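Local coordinates for protein arginase (Glaciozyma antarctica, PDB 5YNL) that probably hydrolyses L-arginine to L-ornithine and urea, acting as a cold-adapted arginase in a psychrophilic yeast, at residues 160-165 / 220-225; 197-202 / 226-231. All blocks are in the same frame, centred on the assembly; numbering follows the deposited sequence.

Contact 1. Residues 160-165 / 220-225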
loop_
_atom_site.group_PDB
_atom_site.type_symbol
_atom_site.label_atom_id
_atom_site.label_comp_id
_atom_site.label_asym_id
_atom_site.label_seq_id
_atom_site.Cartn_x
_atom_site.Cartn_y
_atom_site.Cartn_z
ATOM N N GLY A 160 4.646 -1.908 -8.691
ATOM C CA GLY A 160 4.922 -3.332 -8.666
ATOM C C GLY A 160 3.987 -4.098 -7.750
ATOM O O GLY A 160 3.348 -5.077 -8.166
ATOM N N THR A 161 3.914 -3.642 -6.503
ATOM C CA THR A 161 3.110 -4.283 -5.471
ATOM C C THR A 161 1.640 -4.465 -5.904
ATOM O O THR A 161 1.035 -5.526 -5.679
ATOM C CB THR A 161 3.220 -3.475 -4.142
ATOM O OG1 THR A 161 2.872 -4.287 -3.017
ATOM C CG2 THR A 161 2.319 -2.315 -4.172
ATOM N N VAL A 162 1.076 -3.447 -6.551
ATOM C CA VAL A 162 -0.322 -3.484 -6.960
ATOM C C VAL A 162 -0.479 -4.365 -8.219
ATOM O O VAL A 162 -1.487 -5.053 -8.389
ATOM C CB VAL A 162 -0.869 -2.045 -7.190
ATOM C CG1 VAL A 162 -2.213 -2.053 -7.913
ATOM C CG2 VAL A 162 -0.981 -1.290 -5.884
ATOM N N SER A 163 0.529 -4.367 -9.088
ATOM C CA SER A 163 0.471 -5.218 -10.271
ATOM C C SER A 163 0.412 -6.693 -9.881
ATOM O O SER A 163 -0.475 -7.417 -10.318
ATOM C CB SER A 163 1.668 -4.961 -11.183
ATOM O OG SER A 163 1.717 -3.599 -11.563
ATOM N N GLY A 164 1.354 -7.129 -9.045
ATOM C CA GLY A 164 1.399 -8.507 -8.587
ATOM C C GLY A 164 0.117 -8.915 -7.892
ATOM O O GLY A 164 -0.471 -9.945 -8.216
ATOM N N THR A 165 -0.319 -8.094 -6.936
ATOM C CA THR A 165 -1.510 -8.360 -6.140
ATOM C C THR A 165 -2.761 -8.486 -7.015
ATOM O O THR A 165 -3.545 -9.438 -6.872
ATOM C CB THR A 165 -1.707 -7.250 -5.099
ATOM O OG1 THR A 165 -0.614 -7.270 -4.157
ATOM C CG2 THR A 165 -3.026 -7.424 -4.384
ATOM N N LYS A 220 0.034 -3.764 -17.159
ATOM C CA LYS A 220 -1.336 -3.684 -17.645
ATOM C C LYS A 220 -2.123 -2.860 -16.629
ATOM O O LYS A 220 -1.892 -2.968 -15.413
ATOM C CB LYS A 220 -1.956 -5.074 -17.802
ATOM N N PRO A 221 -3.022 -1.997 -17.126
ATOM C CA PRO A 221 -3.914 -1.236 -16.249
ATOM C C PRO A 221 -4.800 -2.213 -15.496
ATOM O O PRO A 221 -5.752 -2.742 -16.073
ATOM C CB PRO A 221 -4.761 -0.420 -17.231
ATOM C CG PRO A 221 -3.950 -0.339 -18.472
ATOM C CD PRO A 221 -3.171 -1.619 -18.543
ATOM N N CYS A 222 -4.490 -2.465 -14.230
ATOM C CA CYS A 222 -5.215 -3.485 -13.487
ATOM C C CYS A 222 -6.166 -2.876 -12.459
ATOM O O CYS A 222 -6.827 -3.600 -11.705
ATOM C CB CYS A 222 -4.223 -4.433 -12.815
ATOM S SG CYS A 222 -3.078 -3.629 -11.653
ATOM N N LEU A 223 -6.235 -1.544 -12.445
ATOM C CA LEU A 223 -6.983 -0.813 -11.421
ATOM C C LEU A 223 -8.039 0.120 -12.012
ATOM O O LEU A 223 -7.703 1.115 -12.661
ATOM C CB LEU A 223 -6.027 0.012 -10.555
ATOM C CG LEU A 223 -6.701 0.754 -9.403
ATOM C CD1 LEU A 223 -6.960 -0.195 -8.241
ATOM C CD2 LEU A 223 -5.869 1.944 -8.941
ATOM N N LYS A 224 -9.308 -0.203 -11.778
ATOM C CA LYS A 224 -10.413 0.680 -12.132
ATOM C C LYS A 224 -10.470 1.832 -11.122
ATOM O O LYS A 224 -10.211 1.627 -9.935
ATOM C CB LYS A 224 -11.727 -0.104 -12.118
ATOM C CG LYS A 224 -11.930 -1.071 -13.303
ATOM C CD LYS A 224 -12.778 -2.294 -12.890
ATOM C CE LYS A 224 -13.322 -3.091 -14.092
ATOM N NZ LYS A 224 -14.551 -2.520 -14.739
ATOM N N PRO A 225 -10.810 3.047 -11.584
ATOM C CA PRO A 225 -10.855 4.237 -10.721
ATOM C C PRO A 225 -11.856 4.156 -9.566
ATOM O O PRO A 225 -11.768 4.957 -8.629
ATOM C CB PRO A 225 -11.280 5.355 -11.688
ATOM C CG PRO A 225 -11.966 4.635 -12.847
ATOM C CD PRO A 225 -11.157 3.372 -12.980
#
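Helix 158-168 of the three-layer alpha/beta arginase fold meets the loop that runs into strand 228-233 where the thiol of Cys222 settles against Val162 and Ser163. Cys222 is the main side chain that the loop offers here. Its SG stands between its own backbone N and carbonyl carbon (chi1 59°), which swings the sulfur out of the loop toward the helix surface. There SG lies 4.1 Å from Val162 CG1 and at the same distance from Ser163 CA, with Val162 O at 3.9 Å. With chi1 at 167°, Val162 CG1 lies anti to the backbone N, on the side where the sulfur stands. The hydroxyl of Ser163 turns back on its own helix, where OG hydrogen-bonds Met159 O. On the sheet-facing side of the helix, Thr165 OG1 donates to Thr161 O at 2.8 Å. That carbonyl also accepts from Thr165 N, which comes from the opposite face of its plane, and Thr165 OG1 is bonded to Ser326 OG as well. No hydrogen bond joins helix and loop within these segments, so between them the sulfur contributes van der Waals contact, which depends little on direction.

Contact 2. Residues 197-202 / 226-231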
loop_
_atom_site.group_PDB
_atom_site.type_symbol
_atom_site.label_atom_id
_atom_site.label_comp_id
_atom_site.label_asym_id
_atom_site.label_seq_id
_atom_site.Cartn_x
_atom_site.Cartn_y
_atom_site.Cartn_z
ATOM N N CYS A 197 3.853 9.298 -10.141
ATOM C CA CYS A 197 3.142 8.733 -11.291
ATOM C C CYS A 197 2.528 7.314 -11.185
ATOM O O CYS A 197 1.817 6.905 -12.104
ATOM C CB CYS A 197 4.029 8.808 -12.539
ATOM S SG CYS A 197 4.645 10.459 -12.885
ATOM N N PRO A 198 2.772 6.571 -10.083
ATOM C CA PRO A 198 2.427 5.148 -10.184
ATOM C C PRO A 198 0.949 4.856 -10.389
ATOM O O PRO A 198 0.608 3.817 -10.961
ATOM C CB PRO A 198 2.850 4.589 -8.816
ATOM C CG PRO A 198 2.720 5.733 -7.884
ATOM C CD PRO A 198 3.186 6.919 -8.708
ATOM N N VAL A 199 0.079 5.737 -9.916
ATOM C CA VAL A 199 -1.345 5.464 -10.033
ATOM C C VAL A 199 -1.791 5.664 -11.481
ATOM O O VAL A 199 -2.655 4.948 -11.984
ATOM C CB VAL A 199 -2.176 6.313 -9.050
ATOM C CG1 VAL A 199 -3.601 5.783 -8.955
ATOM C CG2 VAL A 199 -1.542 6.286 -7.682
ATOM N N SER A 200 -1.160 6.621 -12.154
ATOM C CA SER A 200 -1.493 6.930 -13.534
ATOM C C SER A 200 -1.204 5.754 -14.472
ATOM O O SER A 200 -1.851 5.614 -15.516
ATOM C CB SER A 200 -0.762 8.200 -13.987
ATOM O OG SER A 200 0.613 7.970 -14.225
ATOM N N PHE A 201 -0.248 4.901 -14.104
ATOM C CA PHE A 201 0.066 3.722 -14.919
ATOM C C PHE A 201 -0.924 2.601 -14.589
ATOM O O PHE A 201 -1.410 1.908 -15.473
ATOM C CB PHE A 201 1.503 3.244 -14.660
ATOM C CG PHE A 201 2.577 4.144 -15.235
ATOM C CD1 PHE A 201 2.925 5.344 -14.613
ATOM C CD2 PHE A 201 3.274 3.765 -16.380
ATOM C CE1 PHE A 201 3.925 6.164 -15.141
ATOM C CE2 PHE A 201 4.275 4.583 -16.916
ATOM C CZ PHE A 201 4.597 5.783 -16.293
ATOM N N LEU A 202 -1.208 2.415 -13.297
ATOM C CA LEU A 202 -2.145 1.367 -12.881
ATOM C C LEU A 202 -3.556 1.622 -13.411
ATOM O O LEU A 202 -4.297 0.678 -13.705
ATOM C CB LEU A 202 -2.162 1.237 -11.367
ATOM C CG LEU A 202 -0.782 0.943 -10.776
ATOM C CD1 LEU A 202 -0.786 1.198 -9.269
ATOM C CD2 LEU A 202 -0.312 -0.475 -11.101
ATOM N N GLU A 226 -12.799 3.221 -9.625
ATOM C CA GLU A 226 -13.755 3.061 -8.537
ATOM C C GLU A 226 -13.258 2.019 -7.537
ATOM O O GLU A 226 -13.950 1.702 -6.563
ATOM C CB GLU A 226 -15.106 2.630 -9.082
ATOM C CG GLU A 226 -15.063 1.242 -9.661
ATOM C CD GLU A 226 -15.231 1.228 -11.164
ATOM O OE1 GLU A 226 -14.902 2.245 -11.830
ATOM O OE2 GLU A 226 -15.705 0.193 -11.678
ATOM N N ARG A 227 -12.067 1.481 -7.787
ATOM C CA ARG A 227 -11.485 0.477 -6.902
ATOM C C ARG A 227 -10.407 1.088 -5.984
ATOM O O ARG A 227 -9.907 0.434 -5.076
ATOM C CB ARG A 227 -10.914 -0.691 -7.726
ATOM C CG ARG A 227 -11.721 -2.015 -7.718
ATOM C CD ARG A 227 -13.185 -1.856 -8.095
ATOM N NE ARG A 227 -14.046 -1.735 -6.911
ATOM C CZ ARG A 227 -15.380 -1.772 -6.941
ATOM N NH1 ARG A 227 -16.020 -1.930 -8.096
ATOM N NH2 ARG A 227 -16.079 -1.657 -5.816
ATOM N N ILE A 228 -10.063 2.349 -6.208
ATOM C CA ILE A 228 -9.079 3.018 -5.355
ATOM C C ILE A 228 -9.711 4.077 -4.454
ATOM O O ILE A 228 -10.635 4.786 -4.877
ATOM C CB ILE A 228 -7.881 3.608 -6.169
ATOM C CG1 ILE A 228 -6.927 4.408 -5.256
ATOM C CG2 ILE A 228 -8.367 4.409 -7.373
ATOM C CD1 ILE A 228 -5.650 4.928 -5.946
ATOM N N VAL A 229 -9.230 4.151 -3.202
ATOM C CA VAL A 229 -9.621 5.219 -2.290
ATOM C C VAL A 229 -8.395 5.760 -1.549
ATOM O O VAL A 229 -7.474 4.999 -1.187
ATOM C CB VAL A 229 -10.787 4.788 -1.334
ATOM C CG1 VAL A 229 -10.340 3.699 -0.367
ATOM C CG2 VAL A 229 -11.348 5.979 -0.569
ATOM N N TYR A 230 -8.372 7.080 -1.361
ATOM C CA TYR A 230 -7.247 7.771 -0.751
ATOM C C TYR A 230 -7.638 8.268 0.650
ATOM O O TYR A 230 -8.714 8.867 0.845
ATOM C CB TYR A 230 -6.856 8.981 -1.599
ATOM C CG TYR A 230 -6.127 8.687 -2.889
ATOM C CD1 TYR A 230 -4.766 8.434 -2.896
ATOM C CD2 TYR A 230 -6.788 8.704 -4.104
ATOM C CE1 TYR A 230 -4.089 8.180 -4.073
ATOM C CE2 TYR A 230 -6.111 8.450 -5.298
ATOM C CZ TYR A 230 -4.762 8.190 -5.266
ATOM O OH TYR A 230 -4.076 7.933 -6.431
ATOM N N ILE A 231 -6.761 8.024 1.619
ATOM C CA ILE A 231 -6.943 8.495 2.982
ATOM C C ILE A 231 -5.667 9.174 3.408
ATOM O O ILE A 231 -4.583 8.558 3.306
ATOM C CB ILE A 231 -7.180 7.321 3.940
ATOM C CG1 ILE A 231 -8.486 6.616 3.561
ATOM C CG2 ILE A 231 -7.224 7.810 5.387
ATOM C CD1 ILE A 231 -8.687 5.245 4.189
#
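The hydroxyl oxygen of Tyr230 touches both methyls of Val199 and makes a weak hydrogen bond to Ala181 O. Here the short helix 198-202 packs on part of one face of the parallel eight-stranded sheet of the arginase fold, at strands 228-233 and 173-177. Both methyls of Val199 press closely on the oxygen: CG1 and CG2 each lie 3.3 Å from Tyr230 OH, and Val199 CB follows at 3.6 Å. CG2 approaches at the edge of the phenol ring, near its plane, so the valine straddles the oxygen and does not cover a ring face. The ring itself packs edge-to-face with Trp176 of the neighbouring strand 173-177.

Two residues earlier in the strand, Ile228 reaches the same valine. Its chain is fully extended, with both chi1 and chi2 at 175°, and its tip meets that of Val199, CD1 lying 3.7 Å from CG1. With chi1 at -167°, Val199 places CG1 opposite its backbone N, and this single methyl serves both Ile228 and Tyr230. Since residues two apart in a strand point to the same side, Ile228 and Tyr230 share one side of it. Val229 and Ile231 point to the other side and pack on helix 254-273, so the strand is covered on both faces, while backbone hydrogen bonds of Arg227 and Val229 with Leu174, and of Val229 with Trp176, join it to strand 173-177. Across these segments the contact is buried and lacks a hydrogen bond; the phenol oxygen meets only methyl and methine carbons of the valine, and its weak bond to Ala181 lies outside the two segments. Ile228 CG1 stands 4.1 Å above the plane of the Tyr230 ring, displaced toward its rim.

How the contacts relate
From the N terminus the segments come in the order 160-165, 197-202, 220-225 and 226-231, so the loops closed by the two contacts cross. Contact 1 brings the chain back to helix 158-168 after 54 residues, which include strand 173-177 and helix 198-202; contact 2 closes a shorter loop of 23 residues with no helix or strand in it. The second segments follow each other directly along the chain. Leu202 joins the contacts: its O probably accepts a hydrogen bond from Leu223 N at 3.2 Å, and its side chain packs on Val162 and Ser163. Leu202 thus links helix 158-168 and the loop 220-225 to helix 198-202, which contact 2 in turn packs on strand 228-233.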